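Local coordinates for Cag-Z (Helicobacter pylori, PDB 1S2X), which is of unknown function but is encoded in the cag pathogenicity island, and so is probably connected with its type IV secretion system, at residues M152-A155 against F156-L159; D162-G165 against K166-E170. The protein carries 1 engineered substitution. All coordinates share one frame; numbering follows the deposited sequence.

Contact 1 of 2, residues M152-A155 against F156-L159; sequences MGVA and FQIL
Met152 and Phe156 sit one turn apart on the short helix 149-158, an alpha-helical i to i+4 pair whose side chains run side by side in the same direction. Met152 is a selenomethionine; its chain bends at the last torsion (chi3 61°), which brings the terminal CE back toward the ring, 3.9 Å from Phe156 CE1. The backbone beneath is the tight part. Phe156 N gives its hydrogen to Met152 O at 2.7 Å, and Ile158 N reaches Val154 O at 2.7 Å. The Gln157 N to Gly153 O bond is more bent, 141° at the hydrogen. Toward the protein interior, Ala155 and Leu159 are buried against Val59 of helix 52-68 and Leu138. Farther round the helix the two turns touch each other more loosely: Gln157 is exposed, and the side chains of Val154, which also packs on Leu56, and Ile158 come no closer than 4.0 Å, Val154 CG1 to Ile158 CD1, while Ile158 CG1 lies nearer to Val154 O, at 3.4 Å. On the buried side Leu159 N bonds to Ala155 O at 2.9 Å, and there the Leu159 CG also rests 3.2 Å from that same oxygen.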
loop_
_atom_site.group_PDB
_atom_site.type_symbol
_atom_site.label_atom_id
_atom_site.label_comp_id
_atom_site.label_asym_id
_atom_site.label_seq_id
_atom_site.Cartn_x
_atom_site.Cartn_y
_atom_site.Cartn_z
HETATM N N MSE A 152 9.508 -15.485 12.376
HETATM C CA MSE A 152 9.062 -14.171 11.899
HETATM C C MSE A 152 7.699 -14.330 11.227
HETATM O O MSE A 152 6.805 -13.500 11.403
HETATM C CB MSE A 152 10.036 -13.514 10.933
HETATM C CG MSE A 152 11.146 -12.697 11.580
HETATM SE SE MSE A 152 12.419 -12.232 10.363
HETATM C CE MSE A 152 11.385 -11.279 9.253
ATOM N N GLY A 153 7.547 -15.420 10.482
ATOM C CA GLY A 153 6.290 -15.721 9.805
ATOM C C GLY A 153 5.127 -15.730 10.776
ATOM O O GLY A 153 4.103 -15.059 10.576
ATOM N N VAL A 154 5.291 -16.486 11.863
ATOM C CA VAL A 154 4.243 -16.545 12.883
ATOM C C VAL A 154 3.966 -15.192 13.523
ATOM O O VAL A 154 2.802 -14.855 13.770
ATOM C CB VAL A 154 4.651 -17.586 13.945
ATOM C CG1 VAL A 154 3.629 -17.674 15.065
ATOM C CG2 VAL A 154 4.834 -18.940 13.262
ATOM N N ALA A 155 5.005 -14.411 13.811
ATOM C CA ALA A 155 4.887 -13.076 14.395
ATOM C C ALA A 155 4.120 -12.202 13.406
ATOM O O ALA A 155 3.250 -11.438 13.804
ATOM C CB ALA A 155 6.226 -12.445 14.735
ATOM N N PHE A 156 4.423 -12.331 12.116
ATOM C CA PHE A 156 3.653 -11.585 11.123
ATOM C C PHE A 156 2.173 -11.927 11.228
ATOM O O PHE A 156 1.255 -11.113 11.097
ATOM C CB PHE A 156 4.152 -11.884 9.715
ATOM C CG PHE A 156 5.434 -11.161 9.320
ATOM C CD1 PHE A 156 6.422 -11.850 8.632
ATOM C CD2 PHE A 156 5.625 -9.839 9.634
ATOM C CE1 PHE A 156 7.586 -11.206 8.247
ATOM C CE2 PHE A 156 6.771 -9.175 9.233
ATOM C CZ PHE A 156 7.754 -9.866 8.543
ATOM N N GLN A 157 1.931 -13.215 11.486
ATOM C CA GLN A 157 0.523 -13.629 11.536
ATOM C C GLN A 157 -0.087 -13.113 12.827
ATOM O O GLN A 157 -1.198 -12.583 12.836
ATOM C CB GLN A 157 0.398 -15.145 11.387
ATOM C CG GLN A 157 0.896 -15.652 10.035
ATOM C CD GLN A 157 0.906 -17.157 9.868
ATOM O OE1 GLN A 157 1.610 -17.900 10.557
ATOM N NE2 GLN A 157 0.124 -17.657 8.917
ATOM N N ILE A 158 0.630 -13.237 13.946
ATOM C CA ILE A 158 -0.005 -12.786 15.202
ATOM C C ILE A 158 -0.211 -11.286 15.232
ATOM O O ILE A 158 -1.150 -10.798 15.854
ATOM C CB ILE A 158 0.812 -13.182 16.438
ATOM C CG1 ILE A 158 0.998 -14.697 16.611
ATOM C CG2 ILE A 158 0.213 -12.570 17.700
ATOM C CD1 ILE A 158 2.113 -15.016 17.583
ATOM N N LEU A 159 0.653 -10.524 14.560
ATOM C CA LEU A 159 0.497 -9.070 14.574
ATOM C C LEU A 159 -0.508 -8.542 13.578
ATOM O O LEU A 159 -0.739 -7.324 13.513
ATOM C CB LEU A 159 1.866 -8.406 14.327
ATOM C CG LEU A 159 2.913 -8.697 15.403
ATOM C CD1 LEU A 159 4.273 -8.115 15.018
ATOM C CD2 LEU A 159 2.505 -8.145 16.760
#

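Contact 2 of 2, residues D162-G165 against K166-E170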
loop_
_atom_site.group_PDB
_atom_site.type_symbol
_atom_site.label_atom_id
_atom_site.label_comp_id
_atom_site.label_asym_id
_atom_site.label_seq_id
_atom_site.Cartn_x
_atom_site.Cartn_y
_atom_site.Cartn_z
ATOM N N ASP A 162 0.223 -10.445 8.297
ATOM C CA ASP A 162 -0.045 -11.459 7.294
ATOM C C ASP A 162 -1.429 -11.264 6.673
ATOM O O ASP A 162 -1.580 -11.338 5.450
ATOM C CB ASP A 162 0.093 -12.849 7.925
ATOM C CG ASP A 162 -0.162 -13.938 6.892
ATOM O OD1 ASP A 162 0.642 -14.074 5.948
ATOM O OD2 ASP A 162 -1.183 -14.640 7.047
ATOM N N ASP A 163 -2.409 -11.002 7.530
ATOM C CA ASP A 163 -3.784 -10.848 7.071
ATOM C C ASP A 163 -3.962 -9.565 6.263
ATOM O O ASP A 163 -4.785 -9.495 5.341
ATOM C CB ASP A 163 -4.755 -10.862 8.253
ATOM C CG ASP A 163 -6.199 -10.779 7.786
ATOM O OD1 ASP A 163 -6.591 -11.607 6.928
ATOM O OD2 ASP A 163 -6.930 -9.889 8.269
ATOM N N PHE A 164 -3.183 -8.538 6.605
ATOM C CA PHE A 164 -3.217 -7.301 5.825
ATOM C C PHE A 164 -2.642 -7.589 4.435
ATOM O O PHE A 164 -3.201 -7.071 3.472
ATOM C CB PHE A 164 -2.460 -6.180 6.524
ATOM C CG PHE A 164 -2.445 -4.843 5.808
ATOM C CD1 PHE A 164 -1.332 -4.437 5.087
ATOM C CD2 PHE A 164 -3.539 -4.003 5.853
ATOM C CE1 PHE A 164 -1.311 -3.217 4.434
ATOM C CE2 PHE A 164 -3.529 -2.784 5.202
ATOM C CZ PHE A 164 -2.415 -2.390 4.485
ATOM N N GLY A 165 -1.578 -8.376 4.355
ATOM C CA GLY A 165 -0.916 -8.764 3.111
ATOM C C GLY A 165 -1.948 -9.381 2.169
ATOM O O GLY A 165 -2.053 -8.947 1.018
ATOM N N LYS A 166 -2.724 -10.351 2.647
ATOM C CA LYS A 166 -3.815 -10.927 1.865
ATOM C C LYS A 166 -4.696 -9.820 1.295
ATOM O O LYS A 166 -5.021 -9.728 0.111
ATOM C CB LYS A 166 -4.723 -11.853 2.679
ATOM C CG LYS A 166 -4.124 -13.147 3.198
ATOM C CD LYS A 166 -4.917 -13.683 4.378
ATOM C CE LYS A 166 -4.133 -14.657 5.236
ATOM N NZ LYS A 166 -3.400 -15.673 4.432
ATOM N N LYS A 167 -5.121 -8.930 2.199
ATOM C CA LYS A 167 -6.026 -7.887 1.712
ATOM C C LYS A 167 -5.304 -7.009 0.701
ATOM O O LYS A 167 -5.918 -6.515 -0.253
ATOM C CB LYS A 167 -6.594 -7.106 2.889
ATOM C CG LYS A 167 -7.496 -7.943 3.789
ATOM C CD LYS A 167 -8.537 -7.087 4.494
ATOM C CE LYS A 167 -7.920 -6.166 5.529
ATOM N NZ LYS A 167 -8.815 -5.017 5.882
ATOM N N LEU A 168 -3.994 -6.823 0.881
ATOM C CA LEU A 168 -3.259 -6.009 -0.083
ATOM C C LEU A 168 -3.183 -6.745 -1.418
ATOM O O LEU A 168 -3.215 -6.113 -2.473
ATOM C CB LEU A 168 -1.853 -5.685 0.408
ATOM C CG LEU A 168 -1.457 -4.226 0.590
ATOM C CD1 LEU A 168 -2.586 -3.407 1.197
ATOM C CD2 LEU A 168 -0.211 -4.118 1.462
ATOM N N ASN A 169 -3.091 -8.074 -1.361
ATOM C CA ASN A 169 -3.042 -8.871 -2.578
ATOM C C ASN A 169 -4.305 -8.712 -3.419
ATOM O O ASN A 169 -4.204 -8.655 -4.646
ATOM C CB ASN A 169 -2.843 -10.359 -2.285
ATOM C CG ASN A 169 -1.501 -10.658 -1.650
ATOM O OD1 ASN A 169 -0.693 -9.755 -1.424
ATOM N ND2 ASN A 169 -1.274 -11.937 -1.355
ATOM N N GLU A 170 -5.476 -8.656 -2.804
ATOM C CA GLU A 170 -6.721 -8.426 -3.528
ATOM C C GLU A 170 -6.737 -7.071 -4.233
ATOM O O GLU A 170 -7.251 -6.933 -5.345
ATOM C CB GLU A 170 -7.923 -8.491 -2.585
ATOM C CG GLU A 170 -8.033 -9.812 -1.843
ATOM C CD GLU A 170 -9.168 -9.771 -0.826
ATOM O OE1 GLU A 170 -9.406 -8.681 -0.266
ATOM O OE2 GLU A 170 -9.808 -10.825 -0.627
#
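Phe164 and Leu168 make the apolar heart of this turn of helix 161-183. Both leucine methyls gather at Phe164 CE1: Leu168 CD2 lies 3.3 Å from it, approaching obliquely and reaching back toward Phe164 CD1, while Leu168 CD1 reaches on to Phe164 CZ at 3.4 Å. The ring gets there because Phe164 CG stands anti to the backbone N (chi1 -179°), carrying its far end back toward the following turn. Leu168 chi1 is -120°, off the staggered positions, which may reflect the close fit of its methyls to the ring.

On another side of the helix, charge replaces hydrophobicity. Lys166 bends at its last torsion and brings NZ to 3.6 Å from Asp162 OD2, a long salt bridge, with Lys166 CE about as near to the carboxylate as NZ. The aliphatic Lys166 CD passes 3.7 Å from Asp163 OD1 as the two side chains cross at about a right angle, but the amine stays away from Asp163.

Beneath these groups, i to i+4 hydrogen bonds fix the spacing: Lys166 N to Asp162 O is long at 3.2 Å, whereas Leu168 N to Phe164 O is 2.7 Å. Farther out, Ile130 and Val134 of helix 105-135 and Tyr76 of helix 74-101 pack on Phe164, and Leu168 touches Val127 and Leu80, so the pair joins this helix to two others. Lys167 NZ forms a salt bridge with Asp74, and Lys167 makes a cation-pi contact with Tyr77.

This turn of the helix is therefore amphipathic: a buried aromatic-aliphatic pair faces the helical bundle, while the Asp162-Lys166 pair, with Lys166 exposed, probably adds only modest electrostatic stabilisation.

Coming from the N terminus, the chain runs through helix 52-68 and the long helices 74-101 and 105-135 before entering helix 149-158, where contact 1 spans the last turns. Contact 2 follows on the first turns of helix 161-183. The two are in series, neither nesting nor crossing, and each spans helical turns without closing a loop. Their centres are about 13 Å apart. Between them the chain makes a short break, bridged by a probable hydrogen bond from Asp162 N to Phe156 O and by Gln157 CG packing on Asp162 CB. With Phe156 also packing on Ile161, this junction links the region near helix 52-68 to the long-helix bundle.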